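Local coordinates for protein beta-n-acetylhexosaminidase (Streptococcus pneumoniae, PDB 2YLA) that hydrolyses terminal beta-linked N-acetylhexosamine residues and, as a pneumococcal virulence factor of glycoside hydrolase family 20, probably trims N-acetylglucosamine from N-glycans, at residues Gly277-Ile282 against Ser324-Trp329; Leu283-Glu288 against Ala330-Ala335. The protein carries 1 engineered substitution. All blocks are in the same frame, centred on the assembly; numbering follows the deposited sequence.

In the fold
The two contacts follow one another along the same pair of chain segments, with centres about 13 Å apart. Segments 277-282 and 283-288 come first, helix 294-303 follows, and segments 324-329 and 330-335 come last, so each segment of contact 2 directly continues one of contact 1. Contact 1 pairs strand 281-282 with the end of strand 321-329 in the parallel sheet of the barrel; contact 2 joins the loops that leave those strands. A probable hydrogen bond from Leu283 N to Trp329 O (2.8 Å) carries the pairing from one into the other. Both contacts touch the same N-acetylglucosamine, contact 1 through aromatic side chains and contact 2 through a carboxylate, which is consistent with a sugar-binding site at the strand ends.

Contact 1. Residues Gly277-Ile282 against Ser324-Trp329. With NAG (2-acetamido-2-deoxy-beta-D-glucopyranose), chain E; NAG (2-acetamido-2-deoxy-beta-D-glucopyranose), chain B.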
ATOM      1  N   GLY A 277      -0.284  -7.254 -11.576  1.00  6.13           N
ATOM      2  CA  GLY A 277      -0.515  -6.107 -12.453  1.00  6.31           C
ATOM      3  C   GLY A 277      -1.789  -6.177 -13.275  1.00  6.51           C
ATOM      4  O   GLY A 277      -2.269  -5.156 -13.762  1.00  6.42           O
ATOM      5  N   ASP A 278      -2.335  -7.383 -13.426  1.00  6.78           N
ATOM      6  CA  ASP A 278      -3.598  -7.602 -14.139  1.00  7.10           C
ATOM      7  C   ASP A 278      -4.767  -6.842 -13.525  1.00  7.28           C
ATOM      8  O   ASP A 278      -5.687  -6.434 -14.237  1.00  7.27           O
ATOM      9  CB  ASP A 278      -3.947  -9.090 -14.172  1.00  7.10           C
ATOM     10  CG  ASP A 278      -3.028  -9.898 -15.065  1.00  7.36           C
ATOM     11  OD1 ASP A 278      -2.107  -9.320 -15.689  1.00  7.50           O
ATOM     12  OD2 ASP A 278      -3.234 -11.129 -15.136  1.00  7.54           O
ATOM     13  N   TRP A 279      -4.724  -6.667 -12.206  1.00  7.58           N
ATOM     14  CA  TRP A 279      -5.797  -6.014 -11.461  1.00  8.01           C
ATOM     15  C   TRP A 279      -5.623  -4.491 -11.381  1.00  8.41           C
ATOM     16  O   TRP A 279      -6.367  -3.810 -10.670  1.00  8.50           O
ATOM     17  CB  TRP A 279      -5.894  -6.606 -10.049  1.00  7.90           C
ATOM     18  CG  TRP A 279      -6.043  -8.111  -9.986  1.00  7.84           C
ATOM     19  CD1 TRP A 279      -6.809  -8.902 -10.801  1.00  7.72           C
ATOM     20  CD2 TRP A 279      -5.433  -8.994  -9.034  1.00  7.62           C
ATOM     21  NE1 TRP A 279      -6.697 -10.221 -10.425  1.00  7.51           N
ATOM     22  CE2 TRP A 279      -5.861 -10.305  -9.343  1.00  7.62           C
ATOM     23  CE3 TRP A 279      -4.557  -8.804  -7.956  1.00  7.56           C
ATOM     24  CZ2 TRP A 279      -5.444 -11.423  -8.611  1.00  7.71           C
ATOM     25  CZ3 TRP A 279      -4.141  -9.915  -7.228  1.00  7.64           C
ATOM     26  CH2 TRP A 279      -4.587 -11.209  -7.562  1.00  7.98           C
ATOM     27  N   TYR A 280      -4.644  -3.967 -12.119  1.00  8.93           N
ATOM     28  CA  TYR A 280      -4.290  -2.545 -12.089  1.00  9.41           C
ATOM     29  C   TYR A 280      -5.303  -1.646 -12.789  1.00 10.05           C
ATOM     30  O   TYR A 280      -5.760  -1.955 -13.893  1.00 10.14           O
ATOM     31  CB  TYR A 280      -2.926  -2.329 -12.751  1.00  9.26           C
ATOM     32  CG  TYR A 280      -1.722  -2.513 -11.851  1.00  8.46           C
ATOM     33  CD1 TYR A 280      -1.805  -3.249 -10.668  1.00  7.94           C
ATOM     34  CD2 TYR A 280      -0.491  -1.972 -12.203  1.00  7.51           C
ATOM     35  CE1 TYR A 280      -0.696  -3.424  -9.854  1.00  7.55           C
ATOM     36  CE2 TYR A 280       0.624  -2.144 -11.394  1.00  7.47           C
ATOM     37  CZ  TYR A 280       0.512  -2.868 -10.221  1.00  7.39           C
ATOM     38  OH  TYR A 280       1.607  -3.036  -9.413  1.00  7.25           O
ATOM     39  N   TYR A 281      -5.634  -0.530 -12.141  1.00 10.74           N
ATOM     40  CA  TYR A 281      -6.378   0.545 -12.789  1.00 11.40           C
ATOM     41  C   TYR A 281      -5.702   1.903 -12.606  1.00 11.91           C
ATOM     42  O   TYR A 281      -5.502   2.369 -11.483  1.00 11.76           O
ATOM     43  CB  TYR A 281      -7.836   0.600 -12.320  1.00 11.43           C
ATOM     44  CG  TYR A 281      -8.620   1.770 -12.892  1.00 11.73           C
ATOM     45  CD1 TYR A 281      -8.624   2.032 -14.268  1.00 12.10           C
ATOM     46  CD2 TYR A 281      -9.358   2.613 -12.061  1.00 11.78           C
ATOM     47  CE1 TYR A 281      -9.337   3.106 -14.799  1.00 11.92           C
ATOM     48  CE2 TYR A 281     -10.078   3.690 -12.585  1.00 11.88           C
ATOM     49  CZ  TYR A 281     -10.062   3.928 -13.952  1.00 11.94           C
ATOM     50  OH  TYR A 281     -10.769   4.985 -14.477  1.00 12.02           O
ATOM     51  N   ILE A 282      -5.359   2.520 -13.736  1.00 12.63           N
ATOM     52  CA  ILE A 282      -4.804   3.869 -13.779  1.00 13.34           C
ATOM     53  C   ILE A 282      -5.950   4.835 -14.047  1.00 13.91           C
ATOM     54  O   ILE A 282      -6.673   4.682 -15.032  1.00 14.09           O
ATOM     55  CB  ILE A 282      -3.735   4.016 -14.897  1.00 13.19           C
ATOM     56  CG1 ILE A 282      -2.524   3.130 -14.617  1.00 13.25           C
ATOM     57  CG2 ILE A 282      -3.275   5.456 -15.041  1.00 13.41           C
ATOM     58  CD1 ILE A 282      -2.598   1.769 -15.261  1.00 13.83           C
ATOM     59  N   SER A 324      -3.586 -10.996  -1.233  1.00  9.91           N
ATOM     60  CA  SER A 324      -3.568 -10.273  -2.498  1.00  9.55           C
ATOM     61  C   SER A 324      -3.841  -8.783  -2.342  1.00  9.39           C
ATOM     62  O   SER A 324      -4.517  -8.363  -1.400  1.00  9.27           O
ATOM     63  CB  SER A 324      -4.556 -10.895  -3.486  1.00  9.54           C
ATOM     64  OG  SER A 324      -4.074 -12.142  -3.955  1.00  9.25           O
ATOM     65  N   MET A 325      -3.302  -7.998  -3.277  1.00  9.19           N
ATOM     66  CA  MET A 325      -3.521  -6.551  -3.318  1.00  8.99           C
ATOM     67  C   MET A 325      -4.039  -6.084  -4.683  1.00  8.80           C
ATOM     68  O   MET A 325      -3.495  -6.451  -5.723  1.00  8.85           O
ATOM     69  CB  MET A 325      -2.247  -5.789  -2.926  1.00  8.91           C
ATOM     70  CG  MET A 325      -2.420  -4.272  -2.870  1.00  8.75           C
ATOM     71  SD  MET A 325      -1.241  -3.400  -1.816  1.00  8.67           S
ATOM     72  CE  MET A 325       0.266  -3.479  -2.780  1.00  7.45           C
ATOM     73  N   LEU A 326      -5.099  -5.282  -4.656  1.00  8.66           N
ATOM     74  CA  LEU A 326      -5.648  -4.644  -5.848  1.00  8.58           C
ATOM     75  C   LEU A 326      -5.200  -3.183  -5.864  1.00  8.57           C
ATOM     76  O   LEU A 326      -5.394  -2.458  -4.884  1.00  8.47           O
ATOM     77  CB  LEU A 326      -7.175  -4.723  -5.829  1.00  8.57           C
ATOM     78  CG  LEU A 326      -7.945  -4.371  -7.102  1.00  8.62           C
ATOM     79  CD1 LEU A 326      -8.333  -5.634  -7.834  1.00  8.78           C
ATOM     80  CD2 LEU A 326      -9.192  -3.604  -6.731  1.00  8.96           C
ATOM     81  N   SER A 327      -4.612  -2.750  -6.975  1.00  8.54           N
ATOM     82  CA  SER A 327      -3.915  -1.464  -7.003  1.00  8.57           C
ATOM     83  C   SER A 327      -4.505  -0.425  -7.959  1.00  8.68           C
ATOM     84  O   SER A 327      -4.668  -0.679  -9.155  1.00  8.56           O
ATOM     85  CB  SER A 327      -2.429  -1.679  -7.290  1.00  8.48           C
ATOM     86  OG  SER A 327      -1.873  -2.629  -6.396  1.00  8.22           O
ATOM     87  N   ILE A 328      -4.814   0.744  -7.399  1.00  8.88           N
ATOM     88  CA  ILE A 328      -5.330   1.893  -8.143  1.00  9.12           C
ATOM     89  C   ILE A 328      -4.236   2.960  -8.254  1.00  9.28           C
ATOM     90  O   ILE A 328      -3.672   3.376  -7.244  1.00  9.43           O
ATOM     91  CB  ILE A 328      -6.588   2.502  -7.454  1.00  9.07           C
ATOM     92  CG1 ILE A 328      -7.654   1.426  -7.176  1.00  9.08           C
ATOM     93  CG2 ILE A 328      -7.153   3.673  -8.273  1.00  9.11           C
ATOM     94  CD1 ILE A 328      -8.359   0.852  -8.414  1.00  8.86           C
ATOM     95  N   TRP A 329      -3.954   3.405  -9.477  1.00  9.48           N
ATOM     96  CA  TRP A 329      -2.832   4.307  -9.736  1.00  9.73           C
ATOM     97  C   TRP A 329      -3.245   5.629 -10.375  1.00 10.17           C
ATOM     98  O   TRP A 329      -4.243   5.699 -11.094  1.00 10.32           O
ATOM     99  CB  TRP A 329      -1.796   3.617 -10.620  1.00  9.55           C
ATOM    100  CG  TRP A 329      -1.307   2.328 -10.056  1.00  9.15           C
ATOM    101  CD1 TRP A 329      -1.768   1.083 -10.353  1.00  8.72           C
ATOM    102  CD2 TRP A 329      -0.267   2.151  -9.085  1.00  8.73           C
ATOM    103  NE1 TRP A 329      -1.077   0.139  -9.638  1.00  8.67           N
ATOM    104  CE2 TRP A 329      -0.150   0.767  -8.849  1.00  8.41           C
ATOM    105  CE3 TRP A 329       0.582   3.028  -8.396  1.00  8.35           C
ATOM    106  CZ2 TRP A 329       0.775   0.235  -7.951  1.00  8.56           C
ATOM    107  CZ3 TRP A 329       1.507   2.497  -7.507  1.00  8.47           C
ATOM    108  CH2 TRP A 329       1.595   1.113  -7.292  1.00  8.56           C
TER
HETATM  109  C1  NAG E   4       3.990   0.500 -12.873  1.00 63.94           C
HETATM  110  C2  NAG E   4       4.493   1.295 -11.639  1.00 63.33           C
HETATM  111  C3  NAG E   4       3.503   2.296 -11.033  1.00 63.10           C
HETATM  112  C4  NAG E   4       2.376   2.613 -11.999  1.00 62.85           C
HETATM  113  C5  NAG E   4       1.693   1.304 -12.383  1.00 62.87           C
HETATM  114  C6  NAG E   4       0.471   1.542 -13.262  1.00 62.68           C
HETATM  115  C7  NAG E   4       4.422  -0.460  -9.830  1.00 62.47           C
HETATM  116  C8  NAG E   4       5.282  -1.162  -8.823  1.00 62.28           C
HETATM  117  N2  NAG E   4       5.057   0.445 -10.587  1.00 62.81           N
HETATM  118  O3  NAG E   4       4.177   3.485 -10.684  1.00 63.11           O
HETATM  119  O4  NAG E   4       1.476   3.510 -11.392  1.00 62.46           O
HETATM  120  O5  NAG E   4       2.575   0.431 -13.073  1.00 63.42           O
HETATM  121  O6  NAG E   4       0.866   1.942 -14.557  1.00 62.35           O
HETATM  122  O7  NAG E   4       3.226  -0.743  -9.910  1.00 62.20           O
HETATM  123  C1  NAG B   5       2.066  -3.407 -17.237  1.00 72.12           C
HETATM  124  C2  NAG B   5       1.922  -4.736 -16.488  1.00 72.48           C
HETATM  125  C3  NAG B   5       0.437  -5.125 -16.482  1.00 72.48           C
HETATM  126  C4  NAG B   5      -0.444  -3.970 -15.990  1.00 72.41           C
HETATM  127  C5  NAG B   5      -0.055  -2.616 -16.598  1.00 72.41           C
HETATM  128  C6  NAG B   5      -0.749  -1.466 -15.875  1.00 72.54           C
HETATM  129  C7  NAG B   5       2.780  -6.732 -17.891  1.00 72.93           C
HETATM  130  C8  NAG B   5       1.525  -6.960 -18.694  1.00 72.91           C
HETATM  131  N2  NAG B   5       2.868  -5.758 -16.963  1.00 72.76           N
HETATM  132  O3  NAG B   5       0.232  -6.270 -15.682  1.00 72.41           O
HETATM  133  O4  NAG B   5      -1.788  -4.262 -16.306  1.00 72.36           O
HETATM  134  O5  NAG B   5       1.347  -2.413 -16.536  1.00 72.26           O
HETATM  135  O6  NAG B   5      -0.099  -0.251 -16.181  1.00 72.76           O
HETATM  136  O7  NAG B   5       3.741  -7.471 -18.107  1.00 72.90           O
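Tyr281 and Ile282 pair in parallel with Ile328 and Trp329, the end-to-end directions of the touching parts lying 14° apart. Two backbone hydrogen bonds fix this register: Tyr281 N gives to Ser327 O (3.1 Å), and Trp329 N gives to Tyr281 O (2.7 Å). Ahead of the pairing, a 3-10 turn at 277-279 brings Trp279 across Leu326 at about a right angle, CB of the tryptophan against CD1 of the leucine (3.4 Å), while the ring's CE3 edge reaches Met325 O.

On the side of Ile282 and Trp329, an edge-to-face aromatic pair forms. Trp329 NE1 sits 3.2 Å above the plane of the Tyr280 ring, over its centre, and the tyrosine ring and the indole's five-membered ring are inclined by 55°. Gly277 CA lies against the opposite face, toward the rim. Trp329 has CG anti to the carbonyl carbon, beside the backbone N (chi1 -56°), which turns one indole face to the N-acetylglucosamine of chain E; C5 of that sugar stands toward the rim, and its O4 is 3.2 Å from Trp329 CE3. Tyr280 OH donates to the acetamido O7 of the same sugar (2.9 Å). A second N-acetylglucosamine, chain B, donates from O4 to Gly277 O (2.7 Å).

On the side of Tyr281 and Ile328, Tyr281 CB meets Ile328 CD1 (3.9 Å); this side packs on helix 339-351, where Tyr281 OH is hydrogen-bonded to Glu341 OE1. The strands belong to a beta-alpha-beta unit through helix 294-303, a parallel pairing whose end sets an aromatic pair against a sugar.

Contact 2. Residues Leu283-Glu288 against Ala330-Ala335; sequences LGQKPE and ADRPSA. With NAG (2-acetamido-2-deoxy-beta-D-glucopyranose), chain E; MAN (alpha-D-mannopyranose), chain C; EDO (1,2-ethanediol), chain I.
Leu283 meets Ala330 and Ala335 where two neighbouring loops leave the parallel strands 281-282 and 321-329 of the barrel. The apolar part is small: Leu283 CD1 rests on Ala330 CB (3.8 Å), and Leu283 CB faces Ala335 CB (4.2 Å). A type I beta turn from Arg332 to Ala335 brings the Ala335 methyl back to the first of these loops, with Ala335 CB 3.4 Å from Leu283 O, and Lys20 NZ hydrogen-bonds to Pro333 O and Ala335 O.

Arg332, bent at chi2 and chi3, brings the edge of its guanidinium to the backbone of 283-288. Its NH2 lies 3.2 Å from both Leu283 O and Gly284 O, at poor angles, so neither is a hydrogen bond. One water joins the loops more clearly, donating to Leu283 O (2.7 Å) and Arg332 O (3.0 Å).

Asp331 turns to the glycan instead. Its OD1 accepts from O4 of the chain E N-acetylglucosamine (2.7 Å), and its OD2 accepts from mannose O3 (2.7 Å) and, at longer range, from the former sugar's O6. Loops following the strands of a family 20 TIM barrel thus carry a carboxylate that bridges two sugars of one glycan.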
ATOM      1  N   LEU A 283      -6.110   5.825 -13.171  1.00 14.58           N
ATOM      2  CA  LEU A 283      -7.211   6.783 -13.282  1.00 15.20           C
ATOM      3  C   LEU A 283      -7.285   7.411 -14.672  1.00 15.78           C
ATOM      4  O   LEU A 283      -6.294   7.950 -15.177  1.00 15.91           O
ATOM      5  CB  LEU A 283      -7.110   7.859 -12.194  1.00 15.05           C
ATOM      6  CG  LEU A 283      -7.093   7.376 -10.740  1.00 14.77           C
ATOM      7  CD1 LEU A 283      -6.837   8.533  -9.793  1.00 14.63           C
ATOM      8  CD2 LEU A 283      -8.377   6.648 -10.368  1.00 14.48           C
ATOM      9  N   GLY A 284      -8.458   7.303 -15.292  1.00 16.46           N
ATOM     10  CA  GLY A 284      -8.717   7.889 -16.606  1.00 17.21           C
ATOM     11  C   GLY A 284      -8.136   7.119 -17.777  1.00 17.82           C
ATOM     12  O   GLY A 284      -8.070   7.644 -18.886  1.00 17.99           O
ATOM     13  N   GLN A 285      -7.714   5.879 -17.537  1.00 18.44           N
ATOM     14  CA  GLN A 285      -7.171   5.032 -18.601  1.00 19.07           C
ATOM     15  C   GLN A 285      -8.299   4.480 -19.472  1.00 19.39           C
ATOM     16  O   GLN A 285      -9.296   3.968 -18.961  1.00 19.46           O
ATOM     17  CB  GLN A 285      -6.331   3.889 -18.016  1.00 19.10           C
ATOM     18  CG  GLN A 285      -5.518   3.088 -19.039  1.00 19.43           C
ATOM     19  CD  GLN A 285      -4.167   3.703 -19.367  1.00 19.95           C
ATOM     20  OE1 GLN A 285      -3.381   3.126 -20.118  1.00 20.37           O
ATOM     21  NE2 GLN A 285      -3.888   4.870 -18.801  1.00 19.72           N
ATOM     22  N   LYS A 286      -8.126   4.591 -20.785  1.00 19.89           N
ATOM     23  CA  LYS A 286      -9.143   4.174 -21.744  1.00 20.36           C
ATOM     24  C   LYS A 286      -8.705   2.913 -22.493  1.00 20.64           C
ATOM     25  O   LYS A 286      -7.504   2.669 -22.633  1.00 20.72           O
ATOM     26  CB  LYS A 286      -9.451   5.318 -22.720  1.00 20.43           C
ATOM     27  CG  LYS A 286      -9.872   6.636 -22.051  1.00 20.74           C
ATOM     28  CD  LYS A 286     -11.079   6.455 -21.125  1.00 21.31           C
ATOM     29  CE  LYS A 286     -11.241   7.636 -20.174  1.00 21.57           C
ATOM     30  NZ  LYS A 286     -12.224   7.350 -19.092  1.00 21.13           N
ATOM     31  N   PRO A 287      -9.677   2.102 -22.972  1.00 20.89           N
ATOM     32  CA  PRO A 287      -9.384   0.858 -23.704  1.00 21.08           C
ATOM     33  C   PRO A 287      -8.439   1.030 -24.892  1.00 21.32           C
ATOM     34  O   PRO A 287      -7.830   0.057 -25.335  1.00 21.43           O
ATOM     35  CB  PRO A 287     -10.762   0.410 -24.197  1.00 21.05           C
ATOM     36  CG  PRO A 287     -11.709   0.965 -23.204  1.00 20.99           C
ATOM     37  CD  PRO A 287     -11.129   2.281 -22.771  1.00 20.92           C
ATOM     38  N   GLU A 288      -8.323   2.260 -25.391  1.00 21.62           N
ATOM     39  CA  GLU A 288      -7.477   2.576 -26.544  1.00 21.94           C
ATOM     40  C   GLU A 288      -6.029   2.862 -26.144  1.00 21.92           C
ATOM     41  O   GLU A 288      -5.113   2.694 -26.952  1.00 21.93           O
ATOM     42  CB  GLU A 288      -8.050   3.763 -27.330  1.00 22.06           C
ATOM     43  CG  GLU A 288      -9.431   3.516 -27.959  1.00 23.07           C
ATOM     44  CD  GLU A 288     -10.592   3.702 -26.976  1.00 24.33           C
ATOM     45  OE1 GLU A 288     -10.450   4.484 -26.004  1.00 24.50           O
ATOM     46  OE2 GLU A 288     -11.652   3.065 -27.184  1.00 24.36           O
ATOM     47  N   ALA A 330      -2.450   6.667 -10.123  1.00 10.59           N
ATOM     48  CA  ALA A 330      -2.726   8.002 -10.642  1.00 11.06           C
ATOM     49  C   ALA A 330      -1.551   8.560 -11.446  1.00 11.45           C
ATOM     50  O   ALA A 330      -1.053   9.652 -11.157  1.00 11.36           O
ATOM     51  CB  ALA A 330      -3.098   8.935  -9.501  1.00 11.05           C
ATOM     52  N   ASP A 331      -1.128   7.808 -12.463  1.00 12.14           N
ATOM     53  CA  ASP A 331       0.026   8.166 -13.308  1.00 12.86           C
ATOM     54  C   ASP A 331      -0.095   9.554 -13.942  1.00 13.33           C
ATOM     55  O   ASP A 331       0.872  10.321 -13.952  1.00 13.36           O
ATOM     56  CB  ASP A 331       0.269   7.097 -14.378  1.00 12.91           C
ATOM     57  CG  ASP A 331       0.698   5.763 -13.786  1.00 13.00           C
ATOM     58  OD1 ASP A 331       0.125   5.350 -12.756  1.00 13.26           O
ATOM     59  OD2 ASP A 331       1.606   5.121 -14.355  1.00 13.06           O
ATOM     60  N   ARG A 332      -1.272   9.862 -14.482  1.00 13.83           N
ATOM     61  CA  ARG A 332      -1.649  11.243 -14.760  1.00 14.33           C
ATOM     62  C   ARG A 332      -2.553  11.697 -13.615  1.00 14.29           C
ATOM     63  O   ARG A 332      -3.732  11.341 -13.583  1.00 14.34           O
ATOM     64  CB  ARG A 332      -2.382  11.376 -16.098  1.00 14.54           C
ATOM     65  CG  ARG A 332      -1.526  11.136 -17.343  1.00 15.73           C
ATOM     66  CD  ARG A 332      -1.752   9.745 -17.912  1.00 17.53           C
ATOM     67  NE  ARG A 332      -3.178   9.422 -17.964  1.00 19.04           N
ATOM     68  CZ  ARG A 332      -3.667   8.189 -18.030  1.00 19.65           C
ATOM     69  NH1 ARG A 332      -2.845   7.149 -18.058  1.00 19.94           N
ATOM     70  NH2 ARG A 332      -4.980   7.996 -18.063  1.00 20.03           N
ATOM     71  N   PRO A 333      -2.005  12.472 -12.662  1.00 14.32           N
ATOM     72  CA  PRO A 333      -2.782  12.815 -11.470  1.00 14.46           C
ATOM     73  C   PRO A 333      -3.886  13.849 -11.714  1.00 14.63           C
ATOM     74  O   PRO A 333      -4.735  14.055 -10.843  1.00 14.57           O
ATOM     75  CB  PRO A 333      -1.725  13.355 -10.497  1.00 14.41           C
ATOM     76  CG  PRO A 333      -0.393  13.086 -11.137  1.00 14.34           C
ATOM     77  CD  PRO A 333      -0.643  13.023 -12.597  1.00 14.33           C
ATOM     78  N   SER A 334      -3.880  14.482 -12.886  1.00 14.88           N
ATOM     79  CA  SER A 334      -4.931  15.433 -13.253  1.00 15.02           C
ATOM     80  C   SER A 334      -6.206  14.732 -13.740  1.00 15.04           C
ATOM     81  O   SER A 334      -7.234  15.382 -13.944  1.00 15.15           O
ATOM     82  CB  SER A 334      -4.423  16.431 -14.298  1.00 15.02           C
ATOM     83  OG  SER A 334      -4.095  15.773 -15.507  1.00 15.45           O
ATOM     84  N   ALA A 335      -6.135  13.415 -13.925  1.00 15.03           N
ATOM     85  CA  ALA A 335      -7.317  12.622 -14.259  1.00 15.07           C
ATOM     86  C   ALA A 335      -8.260  12.567 -13.064  1.00 15.14           C
ATOM     87  O   ALA A 335      -7.819  12.534 -11.911  1.00 15.16           O
ATOM     88  CB  ALA A 335      -6.923  11.221 -14.695  1.00 15.09           C
TER
HETATM   89  C1  NAG E   4       3.990   0.500 -12.873  1.00 63.94           C
HETATM   90  C2  NAG E   4       4.493   1.295 -11.639  1.00 63.33           C
HETATM   91  C3  NAG E   4       3.503   2.296 -11.033  1.00 63.10           C
HETATM   92  C4  NAG E   4       2.376   2.613 -11.999  1.00 62.85           C
HETATM   93  C5  NAG E   4       1.693   1.304 -12.383  1.00 62.87           C
HETATM   94  C6  NAG E   4       0.471   1.542 -13.262  1.00 62.68           C
HETATM   95  C7  NAG E   4       4.422  -0.460  -9.830  1.00 62.47           C
HETATM   96  C8  NAG E   4       5.282  -1.162  -8.823  1.00 62.28           C
HETATM   97  N2  NAG E   4       5.057   0.445 -10.587  1.00 62.81           N
HETATM   98  O3  NAG E   4       4.177   3.485 -10.684  1.00 63.11           O
HETATM   99  O4  NAG E   4       1.476   3.510 -11.392  1.00 62.46           O
HETATM  100  O5  NAG E   4       2.575   0.431 -13.073  1.00 63.42           O
HETATM  101  O6  NAG E   4       0.866   1.942 -14.557  1.00 62.35           O
HETATM  102  O7  NAG E   4       3.226  -0.743  -9.910  1.00 62.20           O
HETATM  103  C1  MAN C   3       4.775   0.036 -16.280  1.00 67.42           C
HETATM  104  C2  MAN C   3       4.070   0.959 -15.277  1.00 66.57           C
HETATM  105  C3  MAN C   3       4.082   2.395 -15.812  1.00 66.77           C
HETATM  106  C4  MAN C   3       5.495   2.854 -16.171  1.00 67.01           C
HETATM  107  C5  MAN C   3       6.194   1.825 -17.064  1.00 67.28           C
HETATM  108  C6  MAN C   3       7.669   2.158 -17.269  1.00 67.48           C
HETATM  109  O2  MAN C   3       4.758   0.931 -14.033  1.00 65.22           O
HETATM  110  O3  MAN C   3       3.545   3.284 -14.860  1.00 66.82           O
HETATM  111  O4  MAN C   3       5.431   4.102 -16.824  1.00 66.88           O
HETATM  112  O5  MAN C   3       6.093   0.518 -16.512  1.00 67.45           O
HETATM  113  O6  MAN C   3       7.923   2.331 -18.646  1.00 67.68           O
HETATM  114  C1  EDO I1106      -0.979  14.781 -15.883  1.00 37.43           C
HETATM  115  O1  EDO I1106      -0.920  15.542 -14.672  1.00 37.10           O
HETATM  116  C2  EDO I1106       0.364  14.848 -16.602  1.00 37.80           C
HETATM  117  O2  EDO I1106       0.744  13.533 -17.030  1.00 37.80           O
HETATM  118  O   HOH W   1      -4.058   8.388 -13.684  1.00  2.76           O